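Local coordinates for PlzA (Borrelia burgdorferi, PDB 7MIE), which binds the bacterial second messenger c-di-GMP as a PilZ-type receptor and probably relays that signal in this tick-borne pathogen, at residues Asn56-Arg61 against Gly69-Ile74; Asp188-Lys193 against Cys201-Leu206; Lys40-Ser45 against Gln167-Arg172. All blocks are in the same frame, centred on the assembly; numbering follows the deposited sequence.

Contact 1. Residues Asn56-Arg61 against Gly69-Ile74; sequences NTIEMR and GVIYSI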
loop_
_atom_site.group_PDB
_atom_site.type_symbol
_atom_site.label_atom_id
_atom_site.label_comp_id
_atom_site.label_asym_id
_atom_site.label_seq_id
_atom_site.Cartn_x
_atom_site.Cartn_y
_atom_site.Cartn_z
ATOM N N ASN A 56 1.798 10.896 -4.117
ATOM C CA ASN A 56 1.508 10.065 -2.967
ATOM C C ASN A 56 1.519 10.898 -1.686
ATOM O O ASN A 56 1.124 10.410 -0.657
ATOM C CB ASN A 56 2.438 8.850 -2.888
ATOM C CG ASN A 56 1.686 7.586 -2.496
ATOM O OD1 ASN A 56 0.534 7.395 -2.907
ATOM N ND2 ASN A 56 2.287 6.808 -1.600
ATOM N N THR A 57 2.010 12.130 -1.773
ATOM C CA THR A 57 2.044 13.037 -0.636
ATOM C C THR A 57 0.756 13.835 -0.663
ATOM O O THR A 57 0.269 14.236 -1.714
ATOM C CB THR A 57 3.312 13.904 -0.698
ATOM O OG1 THR A 57 4.399 13.022 -0.416
ATOM C CG2 THR A 57 3.327 14.990 0.362
ATOM N N ILE A 58 0.186 14.112 0.522
ATOM C CA ILE A 58 -1.094 14.771 0.524
ATOM C C ILE A 58 -1.154 15.701 1.748
ATOM O O ILE A 58 -0.757 15.286 2.821
ATOM C CB ILE A 58 -2.194 13.722 0.606
ATOM C CG1 ILE A 58 -3.553 14.365 0.407
ATOM C CG2 ILE A 58 -2.130 12.814 1.843
ATOM C CD1 ILE A 58 -4.461 13.380 -0.285
ATOM N N GLU A 59 -1.799 16.855 1.576
ATOM C CA GLU A 59 -1.985 17.803 2.676
ATOM C C GLU A 59 -3.363 17.636 3.303
ATOM O O GLU A 59 -4.385 17.586 2.594
ATOM C CB GLU A 59 -1.829 19.218 2.114
ATOM C CG GLU A 59 -1.743 20.233 3.246
ATOM C CD GLU A 59 -1.655 21.694 2.801
ATOM O OE1 GLU A 59 -1.564 21.962 1.578
ATOM O OE2 GLU A 59 -1.625 22.574 3.719
ATOM N N MET A 60 -3.421 17.552 4.644
ATOM C CA MET A 60 -4.683 17.582 5.355
ATOM C C MET A 60 -4.815 18.920 6.089
ATOM O O MET A 60 -3.845 19.336 6.710
ATOM C CB MET A 60 -4.677 16.469 6.402
ATOM C CG MET A 60 -5.585 16.745 7.594
ATOM S SD MET A 60 -7.241 16.178 7.225
ATOM C CE MET A 60 -6.826 14.424 7.195
ATOM N N ARG A 61 -5.990 19.559 5.988
ATOM C CA ARG A 61 -6.278 20.783 6.715
ATOM C C ARG A 61 -7.423 20.550 7.684
ATOM O O ARG A 61 -8.461 19.967 7.331
ATOM C CB ARG A 61 -6.841 21.830 5.756
ATOM C CG ARG A 61 -5.792 22.693 5.106
ATOM C CD ARG A 61 -5.340 23.784 6.077
ATOM N NE ARG A 61 -4.355 23.949 5.066
ATOM C CZ ARG A 61 -4.373 24.879 4.124
ATOM N NH1 ARG A 61 -5.304 25.822 4.140
ATOM N NH2 ARG A 61 -3.414 24.888 3.219
ATOM N N GLY A 69 0.790 14.020 4.856
ATOM C CA GLY A 69 0.920 12.589 5.102
ATOM C C GLY A 69 1.147 11.877 3.768
ATOM O O GLY A 69 1.502 12.532 2.796
ATOM N N VAL A 70 1.027 10.551 3.788
ATOM C CA VAL A 70 1.331 9.779 2.589
ATOM C C VAL A 70 0.146 8.833 2.393
ATOM O O VAL A 70 -0.412 8.300 3.349
ATOM C CB VAL A 70 2.633 8.994 2.869
ATOM C CG1 VAL A 70 2.976 8.103 1.698
ATOM C CG2 VAL A 70 3.815 9.978 3.038
ATOM N N ILE A 71 -0.214 8.579 1.123
ATOM C CA ILE A 71 -1.326 7.677 0.883
ATOM C C ILE A 71 -0.811 6.249 1.006
ATOM O O ILE A 71 0.188 5.865 0.360
ATOM C CB ILE A 71 -1.913 7.918 -0.524
ATOM C CG1 ILE A 71 -2.281 9.380 -0.771
ATOM C CG2 ILE A 71 -3.077 6.971 -0.804
ATOM C CD1 ILE A 71 -2.758 9.706 -2.205
ATOM N N TYR A 72 -1.549 5.461 1.791
ATOM C CA TYR A 72 -1.280 4.032 1.910
ATOM C C TYR A 72 -2.095 3.240 0.872
ATOM O O TYR A 72 -1.533 2.379 0.180
ATOM C CB TYR A 72 -1.691 3.584 3.318
ATOM C CG TYR A 72 -1.735 2.091 3.512
ATOM C CD1 TYR A 72 -0.582 1.376 3.819
ATOM C CD2 TYR A 72 -2.941 1.407 3.425
ATOM C CE1 TYR A 72 -0.630 0.004 4.040
ATOM C CE2 TYR A 72 -3.007 0.042 3.642
ATOM C CZ TYR A 72 -1.848 -0.654 3.947
ATOM O OH TYR A 72 -1.913 -2.001 4.155
ATOM N N SER A 73 -3.397 3.526 0.784
ATOM C CA SER A 73 -4.247 2.841 -0.199
ATOM C C SER A 73 -5.402 3.747 -0.572
ATOM O O SER A 73 -5.679 4.716 0.145
ATOM C CB SER A 73 -4.781 1.495 0.349
ATOM O OG SER A 73 -5.749 1.704 1.387
ATOM N N ILE A 74 -6.065 3.391 -1.679
ATOM C CA ILE A 74 -7.197 4.164 -2.162
ATOM C C ILE A 74 -8.361 3.233 -2.458
ATOM O O ILE A 74 -8.147 2.103 -2.911
ATOM C CB ILE A 74 -6.761 5.004 -3.372
ATOM C CG1 ILE A 74 -7.856 5.996 -3.785
ATOM C CG2 ILE A 74 -6.352 4.101 -4.546
ATOM C CD1 ILE A 74 -7.308 7.128 -4.671
#

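Contact 2. Residues Asp188-Lys193 against Cys201-Leu206; sequences DKAFIK and CLIKDL. With C2E (9,9'-[(2R,3R,3aS,5S,7aR,9R,10R,10aS,12S,14aR)-3,5,10,12-tetrahydroxy-5,12-dioxidooctahydro-2H,7H-difuro[3,2-d:3',2'-j][1,3,7,9,2,8]tetraoxadiphosphacyclododecine-2,9-diyl]bis(2-amino-1,9-dihydro-6H-purin-6-one)), chain C.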
loop_
_atom_site.group_PDB
_atom_site.type_symbol
_atom_site.label_atom_id
_atom_site.label_comp_id
_atom_site.label_asym_id
_atom_site.label_seq_id
_atom_site.Cartn_x
_atom_site.Cartn_y
_atom_site.Cartn_z
ATOM N N ASP A 188 19.958 -9.795 0.831
ATOM C CA ASP A 188 19.109 -10.703 0.087
ATOM C C ASP A 188 18.954 -12.054 0.780
ATOM O O ASP A 188 18.320 -12.953 0.228
ATOM C CB ASP A 188 19.626 -10.833 -1.346
ATOM C CG ASP A 188 20.949 -11.567 -1.519
ATOM O OD1 ASP A 188 21.642 -11.832 -0.505
ATOM O OD2 ASP A 188 21.265 -11.877 -2.667
ATOM N N LYS A 189 19.532 -12.217 1.979
ATOM C CA LYS A 189 19.510 -13.539 2.590
ATOM C C LYS A 189 18.190 -13.747 3.320
ATOM O O LYS A 189 17.747 -12.878 4.058
ATOM C CB LYS A 189 20.669 -13.733 3.571
ATOM C CG LYS A 189 22.053 -13.824 2.939
ATOM C CD LYS A 189 23.073 -14.430 3.884
ATOM C CE LYS A 189 24.461 -13.861 3.676
ATOM N NZ LYS A 189 24.494 -12.413 3.990
ATOM N N ALA A 190 17.577 -14.913 3.100
ATOM C CA ALA A 190 16.337 -15.263 3.772
ATOM C C ALA A 190 16.296 -16.769 4.021
ATOM O O ALA A 190 17.256 -17.486 3.724
ATOM C CB ALA A 190 15.139 -14.813 2.958
ATOM N N PHE A 191 15.161 -17.219 4.562
ATOM C CA PHE A 191 14.946 -18.610 4.913
ATOM C C PHE A 191 13.575 -19.033 4.418
ATOM O O PHE A 191 12.641 -18.231 4.432
ATOM C CB PHE A 191 15.007 -18.803 6.432
ATOM C CG PHE A 191 16.352 -18.515 7.051
ATOM C CD1 PHE A 191 17.420 -19.385 6.870
ATOM C CD2 PHE A 191 16.553 -17.378 7.815
ATOM C CE1 PHE A 191 18.667 -19.119 7.422
ATOM C CE2 PHE A 191 17.796 -17.114 8.379
ATOM C CZ PHE A 191 18.850 -17.986 8.186
ATOM N N ILE A 192 13.491 -20.301 4.009
ATOM C CA ILE A 192 12.267 -20.986 3.646
ATOM C C ILE A 192 12.120 -22.203 4.566
ATOM O O ILE A 192 13.073 -22.966 4.726
ATOM C CB ILE A 192 12.357 -21.371 2.150
ATOM C CG1 ILE A 192 12.129 -20.151 1.254
ATOM C CG2 ILE A 192 11.393 -22.492 1.796
ATOM C CD1 ILE A 192 10.730 -19.575 1.338
ATOM N N LYS A 193 10.939 -22.350 5.186
ATOM C CA LYS A 193 10.597 -23.473 6.051
ATOM C C LYS A 193 9.388 -24.214 5.488
ATOM O O LYS A 193 8.351 -23.601 5.235
ATOM C CB LYS A 193 10.165 -22.971 7.427
ATOM C CG LYS A 193 11.285 -22.553 8.364
ATOM C CD LYS A 193 10.865 -22.449 9.814
ATOM C CE LYS A 193 9.956 -21.268 10.092
ATOM N NZ LYS A 193 10.701 -19.988 10.132
ATOM N N CYS A 201 17.913 -19.306 1.468
ATOM C CA CYS A 201 17.584 -18.946 0.099
ATOM C C CYS A 201 18.060 -17.521 -0.166
ATOM O O CYS A 201 18.444 -16.826 0.768
ATOM C CB CYS A 201 16.094 -19.148 -0.182
ATOM S SG CYS A 201 15.000 -18.058 0.769
ATOM N N LEU A 202 18.053 -17.105 -1.438
ATOM C CA LEU A 202 18.318 -15.710 -1.771
ATOM C C LEU A 202 17.021 -15.074 -2.288
ATOM O O LEU A 202 16.339 -15.671 -3.115
ATOM C CB LEU A 202 19.433 -15.622 -2.823
ATOM C CG LEU A 202 20.802 -16.146 -2.379
ATOM C CD1 LEU A 202 21.874 -15.828 -3.410
ATOM C CD2 LEU A 202 21.179 -15.587 -1.012
ATOM N N ILE A 203 16.679 -13.880 -1.781
ATOM C CA ILE A 203 15.529 -13.156 -2.338
ATOM C C ILE A 203 15.909 -12.590 -3.718
ATOM O O ILE A 203 16.885 -11.843 -3.833
ATOM C CB ILE A 203 15.038 -12.034 -1.393
ATOM C CG1 ILE A 203 14.852 -12.498 0.064
ATOM C CG2 ILE A 203 13.769 -11.393 -1.982
ATOM C CD1 ILE A 203 14.730 -11.364 1.061
ATOM N N LYS A 204 15.098 -12.896 -4.742
ATOM C CA LYS A 204 15.271 -12.366 -6.090
ATOM C C LYS A 204 14.302 -11.217 -6.366
ATOM O O LYS A 204 14.687 -10.269 -7.041
ATOM C CB LYS A 204 15.144 -13.467 -7.143
ATOM C CG LYS A 204 16.137 -14.615 -6.980
ATOM C CD LYS A 204 17.560 -14.195 -6.597
ATOM C CE LYS A 204 18.376 -13.615 -7.740
ATOM N NZ LYS A 204 19.759 -13.252 -7.313
ATOM N N ASP A 205 13.053 -11.310 -5.869
ATOM C CA ASP A 205 12.122 -10.196 -5.978
ATOM C C ASP A 205 11.094 -10.243 -4.852
ATOM O O ASP A 205 10.887 -11.299 -4.232
ATOM C CB ASP A 205 11.531 -10.060 -7.395
ATOM C CG ASP A 205 10.568 -11.148 -7.847
ATOM O OD1 ASP A 205 9.622 -11.416 -7.115
ATOM O OD2 ASP A 205 10.767 -11.709 -8.986
ATOM N N LEU A 206 10.522 -9.071 -4.569
ATOM C CA LEU A 206 9.502 -8.909 -3.528
ATOM C C LEU A 206 8.334 -8.094 -4.076
ATOM O O LEU A 206 8.526 -7.192 -4.887
ATOM C CB LEU A 206 10.070 -8.132 -2.328
ATOM C CG LEU A 206 11.157 -8.829 -1.501
ATOM C CD1 LEU A 206 11.654 -7.899 -0.379
ATOM C CD2 LEU A 206 10.583 -10.118 -0.885
HETATM P P1 C2E C . -1.391 -16.267 -8.270
HETATM O O2P C2E C . -0.540 -17.150 -9.078
HETATM O O1P C2E C . -2.371 -16.828 -7.271
HETATM O "O5'" C2E C . -0.347 -15.455 -7.357
HETATM C "C5'" C2E C . -0.875 -14.602 -6.327
HETATM C "C4'" C2E C . 0.178 -13.598 -5.920
HETATM O "O4'" C2E C . 1.363 -14.293 -5.473
HETATM C "C3'" C2E C . 0.695 -12.692 -7.042
HETATM O "O3'" C2E C . -0.222 -11.611 -7.170
HETATM C "C2'" C2E C . 1.974 -12.157 -6.342
HETATM O "O2'" C2E C . 1.612 -11.228 -5.339
HETATM C "C1'" C2E C . 2.470 -13.420 -5.617
HETATM N N9 C2E C . 3.514 -14.105 -6.363
HETATM C C8 C2E C . 3.471 -15.298 -7.047
HETATM N N7 C2E C . 4.607 -15.613 -7.607
HETATM C C5 C2E C . 5.439 -14.532 -7.300
HETATM C C6 C2E C . 6.784 -14.280 -7.656
HETATM O O6 C2E C . 7.500 -14.968 -8.400
HETATM N N1 C2E C . 7.227 -13.052 -7.134
HETATM C C2 C2E C . 6.474 -12.197 -6.355
HETATM N N2 C2E C . 7.045 -11.046 -5.938
HETATM N N3 C2E C . 5.209 -12.425 -6.021
HETATM C C4 C2E C . 4.771 -13.611 -6.530
HETATM P P11 C2E C . -0.168 -10.743 -8.537
HETATM O O21 C2E C . -1.088 -9.602 -8.263
HETATM O O11 C2E C . 1.280 -10.432 -8.802
HETATM O O5A C2E C . -0.672 -11.800 -9.647
HETATM C C5A C2E C . -2.101 -12.047 -9.656
HETATM C C4A C2E C . -2.370 -13.248 -10.518
HETATM O O4A C2E C . -1.995 -12.967 -11.887
HETATM C C3A C2E C . -1.548 -14.482 -10.145
HETATM O O3A C2E C . -2.200 -15.105 -9.041
HETATM C C2A C2E C . -1.586 -15.253 -11.461
HETATM O O2A C2E C . -2.826 -15.916 -11.663
HETATM C C1A C2E C . -1.404 -14.101 -12.456
HETATM N N91 C2E C . -0.028 -13.843 -12.837
HETATM C C81 C2E C . 0.770 -12.785 -12.453
HETATM N N71 C2E C . 1.966 -12.861 -12.978
HETATM C C51 C2E C . 1.954 -14.018 -13.761
HETATM C C61 C2E C . 2.963 -14.609 -14.577
HETATM O O61 C2E C . 4.114 -14.229 -14.824
HETATM N N11 C2E C . 2.505 -15.772 -15.191
HETATM C C21 C2E C . 1.269 -16.339 -15.008
HETATM N N21 C2E C . 1.039 -17.476 -15.688
HETATM N N31 C2E C . 0.301 -15.773 -14.286
HETATM C C41 C2E C . 0.726 -14.625 -13.673
HETATM O O HOH W 1 19.477 -11.509 -4.551
#

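Contact 3. Residues Lys40-Ser45 against Gln167-Arg172; sequences KEIKMS and QRIHER. With C2E (9,9'-[(2R,3R,3aS,5S,7aR,9R,10R,10aS,12S,14aR)-3,5,10,12-tetrahydroxy-5,12-dioxidooctahydro-2H,7H-difuro[3,2-d:3',2'-j][1,3,7,9,2,8]tetraoxadiphosphacyclododecine-2,9-diyl]bis(2-amino-1,9-dihydro-6H-purin-6-one)), chain C.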
loop_
_atom_site.group_PDB
_atom_site.type_symbol
_atom_site.label_atom_id
_atom_site.label_comp_id
_atom_site.label_asym_id
_atom_site.label_seq_id
_atom_site.Cartn_x
_atom_site.Cartn_y
_atom_site.Cartn_z
ATOM N N LYS A 40 -13.025 -2.606 -0.112
ATOM C CA LYS A 40 -11.843 -3.061 -0.833
ATOM C C LYS A 40 -10.917 -1.896 -1.143
ATOM O O LYS A 40 -11.350 -0.760 -1.108
ATOM C CB LYS A 40 -12.263 -3.739 -2.141
ATOM C CG LYS A 40 -13.214 -4.929 -1.936
ATOM C CD LYS A 40 -12.703 -5.997 -0.980
ATOM C CE LYS A 40 -13.674 -7.186 -0.976
ATOM N NZ LYS A 40 -13.151 -8.218 -0.043
ATOM N N GLU A 41 -9.633 -2.172 -1.386
ATOM C CA GLU A 41 -8.695 -1.073 -1.582
ATOM C C GLU A 41 -7.605 -1.462 -2.574
ATOM O O GLU A 41 -7.350 -2.654 -2.801
ATOM C CB GLU A 41 -8.043 -0.695 -0.233
ATOM C CG GLU A 41 -7.105 -1.809 0.298
ATOM C CD GLU A 41 -6.467 -1.721 1.687
ATOM O OE1 GLU A 41 -6.509 -0.636 2.286
ATOM O OE2 GLU A 41 -5.862 -2.748 2.133
ATOM N N ILE A 42 -6.876 -0.439 -3.075
ATOM C CA ILE A 42 -5.680 -0.664 -3.864
ATOM C C ILE A 42 -4.521 0.014 -3.133
ATOM O O ILE A 42 -4.575 1.218 -2.870
ATOM C CB ILE A 42 -5.879 -0.009 -5.258
ATOM C CG1 ILE A 42 -7.071 -0.603 -6.048
ATOM C CG2 ILE A 42 -4.569 -0.077 -6.050
ATOM C CD1 ILE A 42 -6.885 -2.107 -6.371
ATOM N N LYS A 43 -3.520 -0.794 -2.750
ATOM C CA LYS A 43 -2.303 -0.267 -2.115
ATOM C C LYS A 43 -1.474 0.520 -3.121
ATOM O O LYS A 43 -1.378 0.154 -4.288
ATOM C CB LYS A 43 -1.485 -1.345 -1.391
ATOM C CG LYS A 43 -2.226 -1.932 -0.198
ATOM C CD LYS A 43 -1.496 -2.967 0.629
ATOM C CE LYS A 43 -1.174 -4.237 -0.120
ATOM N NZ LYS A 43 -2.391 -5.043 -0.483
ATOM N N MET A 44 -0.820 1.611 -2.652
ATOM C CA MET A 44 -0.108 2.486 -3.576
ATOM C C MET A 44 1.294 1.961 -3.896
ATOM O O MET A 44 1.973 1.361 -3.059
ATOM C CB MET A 44 -0.017 3.916 -3.022
ATOM C CG MET A 44 -1.355 4.435 -2.589
ATOM S SD MET A 44 -2.631 4.465 -3.926
ATOM C CE MET A 44 -1.927 5.820 -4.814
ATOM N N SER A 45 1.713 2.178 -5.151
ATOM C CA SER A 45 3.070 1.920 -5.632
ATOM C C SER A 45 3.347 2.925 -6.746
ATOM O O SER A 45 2.422 3.607 -7.211
ATOM C CB SER A 45 3.207 0.495 -6.137
ATOM O OG SER A 45 2.614 0.400 -7.444
ATOM N N GLN A 167 -4.167 -10.994 -13.740
ATOM C CA GLN A 167 -2.891 -10.361 -14.090
ATOM C C GLN A 167 -2.385 -9.604 -12.867
ATOM O O GLN A 167 -3.125 -9.410 -11.901
ATOM C CB GLN A 167 -3.060 -9.450 -15.310
ATOM C CG GLN A 167 -4.015 -8.298 -15.100
ATOM C CD GLN A 167 -4.409 -7.676 -16.430
ATOM O OE1 GLN A 167 -4.210 -6.496 -16.666
ATOM N NE2 GLN A 167 -4.973 -8.469 -17.324
ATOM N N ARG A 168 -1.131 -9.124 -12.944
ATOM C CA ARG A 168 -0.541 -8.383 -11.837
ATOM C C ARG A 168 -1.081 -6.963 -11.822
ATOM O O ARG A 168 -1.285 -6.391 -12.872
ATOM C CB ARG A 168 0.971 -8.221 -12.063
ATOM C CG ARG A 168 1.688 -9.557 -12.202
ATOM C CD ARG A 168 3.196 -9.374 -12.386
ATOM N NE ARG A 168 3.757 -10.605 -12.896
ATOM C CZ ARG A 168 5.031 -10.763 -13.233
ATOM N NH1 ARG A 168 5.893 -9.773 -13.035
ATOM N NH2 ARG A 168 5.423 -11.936 -13.710
ATOM N N ILE A 169 -1.258 -6.374 -10.639
ATOM C CA ILE A 169 -1.549 -4.940 -10.655
ATOM C C ILE A 169 -0.356 -4.117 -10.156
ATOM O O ILE A 169 -0.245 -2.937 -10.489
ATOM C CB ILE A 169 -2.851 -4.559 -9.912
ATOM C CG1 ILE A 169 -2.845 -4.955 -8.439
ATOM C CG2 ILE A 169 -4.082 -5.096 -10.636
ATOM C CD1 ILE A 169 -3.654 -4.008 -7.560
ATOM N N HIS A 170 0.501 -4.722 -9.340
ATOM C CA HIS A 170 1.689 -4.026 -8.862
ATOM C C HIS A 170 2.980 -4.532 -9.501
ATOM O O HIS A 170 3.141 -5.718 -9.826
ATOM C CB HIS A 170 1.867 -4.240 -7.357
ATOM C CG HIS A 170 0.780 -3.614 -6.534
ATOM N ND1 HIS A 170 0.658 -2.253 -6.364
ATOM C CD2 HIS A 170 -0.266 -4.154 -5.877
ATOM C CE1 HIS A 170 -0.422 -1.989 -5.619
ATOM N NE2 HIS A 170 -0.976 -3.113 -5.289
ATOM N N GLU A 171 3.949 -3.615 -9.562
ATOM C CA GLU A 171 5.315 -3.977 -9.906
ATOM C C GLU A 171 5.902 -4.844 -8.784
ATOM O O GLU A 171 5.505 -4.828 -7.613
ATOM C CB GLU A 171 6.138 -2.715 -10.223
ATOM C CG GLU A 171 6.277 -1.731 -9.058
ATOM C CD GLU A 171 5.204 -0.658 -8.965
ATOM O OE1 GLU A 171 5.568 0.503 -8.904
ATOM O OE2 GLU A 171 3.986 -1.007 -8.957
ATOM N N ARG A 172 6.859 -5.647 -9.206
ATOM C CA ARG A 172 7.663 -6.428 -8.293
ATOM C C ARG A 172 9.014 -5.742 -8.194
ATOM O O ARG A 172 9.520 -5.181 -9.183
ATOM C CB ARG A 172 7.747 -7.867 -8.810
ATOM C CG ARG A 172 6.380 -8.542 -8.798
ATOM C CD ARG A 172 6.453 -9.910 -9.437
ATOM N NE ARG A 172 5.084 -10.430 -9.367
ATOM C CZ ARG A 172 4.716 -11.638 -9.798
ATOM N NH1 ARG A 172 5.622 -12.467 -10.280
ATOM N NH2 ARG A 172 3.443 -11.998 -9.712
HETATM P P1 C2E C . -1.391 -16.267 -8.270
HETATM O O2P C2E C . -0.540 -17.150 -9.078
HETATM O O1P C2E C . -2.371 -16.828 -7.271
HETATM O "O5'" C2E C . -0.347 -15.455 -7.357
HETATM C "C5'" C2E C . -0.875 -14.602 -6.327
HETATM C "C4'" C2E C . 0.178 -13.598 -5.920
HETATM O "O4'" C2E C . 1.363 -14.293 -5.473
HETATM C "C3'" C2E C . 0.695 -12.692 -7.042
HETATM O "O3'" C2E C . -0.222 -11.611 -7.170
HETATM C "C2'" C2E C . 1.974 -12.157 -6.342
HETATM O "O2'" C2E C . 1.612 -11.228 -5.339
HETATM C "C1'" C2E C . 2.470 -13.420 -5.617
HETATM N N9 C2E C . 3.514 -14.105 -6.363
HETATM C C8 C2E C . 3.471 -15.298 -7.047
HETATM N N7 C2E C . 4.607 -15.613 -7.607
HETATM C C5 C2E C . 5.439 -14.532 -7.300
HETATM C C6 C2E C . 6.784 -14.280 -7.656
HETATM O O6 C2E C . 7.500 -14.968 -8.400
HETATM N N1 C2E C . 7.227 -13.052 -7.134
HETATM C C2 C2E C . 6.474 -12.197 -6.355
HETATM N N2 C2E C . 7.045 -11.046 -5.938
HETATM N N3 C2E C . 5.209 -12.425 -6.021
HETATM C C4 C2E C . 4.771 -13.611 -6.530
HETATM P P11 C2E C . -0.168 -10.743 -8.537
HETATM O O21 C2E C . -1.088 -9.602 -8.263
HETATM O O11 C2E C . 1.280 -10.432 -8.802
HETATM O O5A C2E C . -0.672 -11.800 -9.647
HETATM C C5A C2E C . -2.101 -12.047 -9.656
HETATM C C4A C2E C . -2.370 -13.248 -10.518
HETATM O O4A C2E C . -1.995 -12.967 -11.887
HETATM C C3A C2E C . -1.548 -14.482 -10.145
HETATM O O3A C2E C . -2.200 -15.105 -9.041
HETATM C C2A C2E C . -1.586 -15.253 -11.461
HETATM O O2A C2E C . -2.826 -15.916 -11.663
HETATM C C1A C2E C . -1.404 -14.101 -12.456
HETATM N N91 C2E C . -0.028 -13.843 -12.837
HETATM C C81 C2E C . 0.770 -12.785 -12.453
HETATM N N71 C2E C . 1.966 -12.861 -12.978
HETATM C C51 C2E C . 1.954 -14.018 -13.761
HETATM C C61 C2E C . 2.963 -14.609 -14.577
HETATM O O61 C2E C . 4.114 -14.229 -14.824
HETATM N N11 C2E C . 2.505 -15.772 -15.191
HETATM C C21 C2E C . 1.269 -16.339 -15.008
HETATM N N21 C2E C . 1.039 -17.476 -15.688
HETATM N N31 C2E C . 0.301 -15.773 -14.286
HETATM C C41 C2E C . 0.726 -14.625 -13.673
#

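Contact 1. Residues Asn56-Arg61 against Gly69-Ile74
Thr57 and Val70 form an antiparallel non-hydrogen-bonded pair, with CA atoms 4.6 Å apart, next to the hydrogen-bonded pair Ile58–Gly69; the two strand segments pass each other at 118°, well short of straight antiparallel. This beta hairpin of the PilZN3 domain illustrates how strongly twisted strands stay paired over only a short run, with a side chain adding a weak bond at the end. Gly69 N gives a straight bond to Ile58 O (2.9 Å, 169°), while Ile58 N returns to Gly69 O from above that carbonyl's plane. Beyond them Ile71 N binds Asn56 O at 2.9 Å, in the carbonyl plane. The Asn56 amide reaches over this last rung: ND2 makes a weak bond to Ile71 O at 3.0 Å and touches Val70 CG1, the two side chains crossing at about a right angle. ND2 also binds Asn284 OD1, and OD1 takes a bond from Asn49, so both ends of the amide have partners, which should set its rotation. Ile71 O is further shared with His280 of helix 273-283. On the face of Ile58, the branch CG2 rests 3.8 Å from Gly69 O and meets Ile71 CG1 at 4.3 Å.

Contact 2. Residues Asp188-Lys193 against Cys201-Leu206
A water molecule ties Asp188, just before strand 189-193, to Ile203 and Lys204 of the partner strand, an example of solvent serving as a cross-link where a hairpin opens out. It donates to Asp188 OD2 at 2.6 Å and to Ile203 O at 2.7 Å, and accepts a longer bond from Lys204 NZ. The ammonium and carboxylate of Lys204 and Asp188 are thus joined through water and make no direct salt bridge. Asp188 CG lies between the backbone N and the carbonyl carbon (chi1 69°), which brings the carboxylate across the Leu202 side chain at a slant, OD1 3.8 Å from CD2. Three backbone bonds join the segments: Ile203 N binds Asp188 O at 2.8 Å and 171°, and Ala190 exchanges two bonds with Cys201. On the buried face, Cys201 SG presses against Ile192 CG1 at 3.6 Å, and Ala190 CB touches both SG and Ile203 CG1, the latter at 3.7 Å. Phe231 and Phe233 of strand 228-233 also pack on Ala190. Lys204 and Asp205 both face Leu212 in a classic beta bulge, and Asp205 lies at the ligand. There a single oxygen, Asp205 OD1, accepts hydrogen bonds from both N1 and N2 of one guanine of C2E, each at 2.9 Å. With Ser207, which also bonds the ligand, Asp205 belongs to the DxSxxG signature by which PilZ domains recognise c-di-GMP.

Contact 3. Residues Lys40-Ser45 against Gln167-Arg172
Ser45 OG donates to Glu171 OE2; the modelled 2.5 Å is unusually short, and its exact length should carry no weight. Glu171 bends at chi2 (-90°), which turns its carboxylate toward the serine, and its other oxygen, OE1, accepts a bond from Glu47 N at the start of helix 46-52, where Ser45 is the N-cap residue. A weak bond adds to this: His170 ND1, at the ring edge, approaches Ser45 OG at 3.5 Å. Tyr208 meets the same ring edge-to-face. Apolar contact is slight: Ile42 CD1 meets Ile169 CD1 at 3.9 Å beside helix 149-164. Ligand contacts come from the arginines of the RxxxR signature, which take no part in holding Ser45. Arg168 is extended from CG to NE and reads one guanine edge, NE to N71 at 2.9 Å (173°) and NH2 to O61 at 2.9 Å. Arg172 NH2 binds the phosphate oxygen O11 at 2.8 Å; its guanidinium has Arg168 NE over one face and C4 of the other guanine over the opposite face. Both arginines also bind a second C2E molecule. Because these arginines flank the residues that hold Ser45, ligand binding may be coupled to the position of the N-terminal domain.

The three contacts illustrate how one linker can join two beta domains. Contact 1 lies in the sheet of the PilZN3 part and contact 2 in the second seven-stranded sheet, on opposite sides of the chain's centre and with centres about 31 Å apart. Contact 3 has its centre about 17 Å from that of contact 1 and 21 Å from that of contact 2. Its strand 42-43 pairs with strand 65-74 of contact 1, and Glu41 bonds Ser73, while 167-172 and 201-206 share C2E. Along the chain, residues 40-45 come first, then both strands of contact 1, then 167-172, and lastly contact 2. Bound c-di-GMP therefore touches the same loop that packs against the first domain.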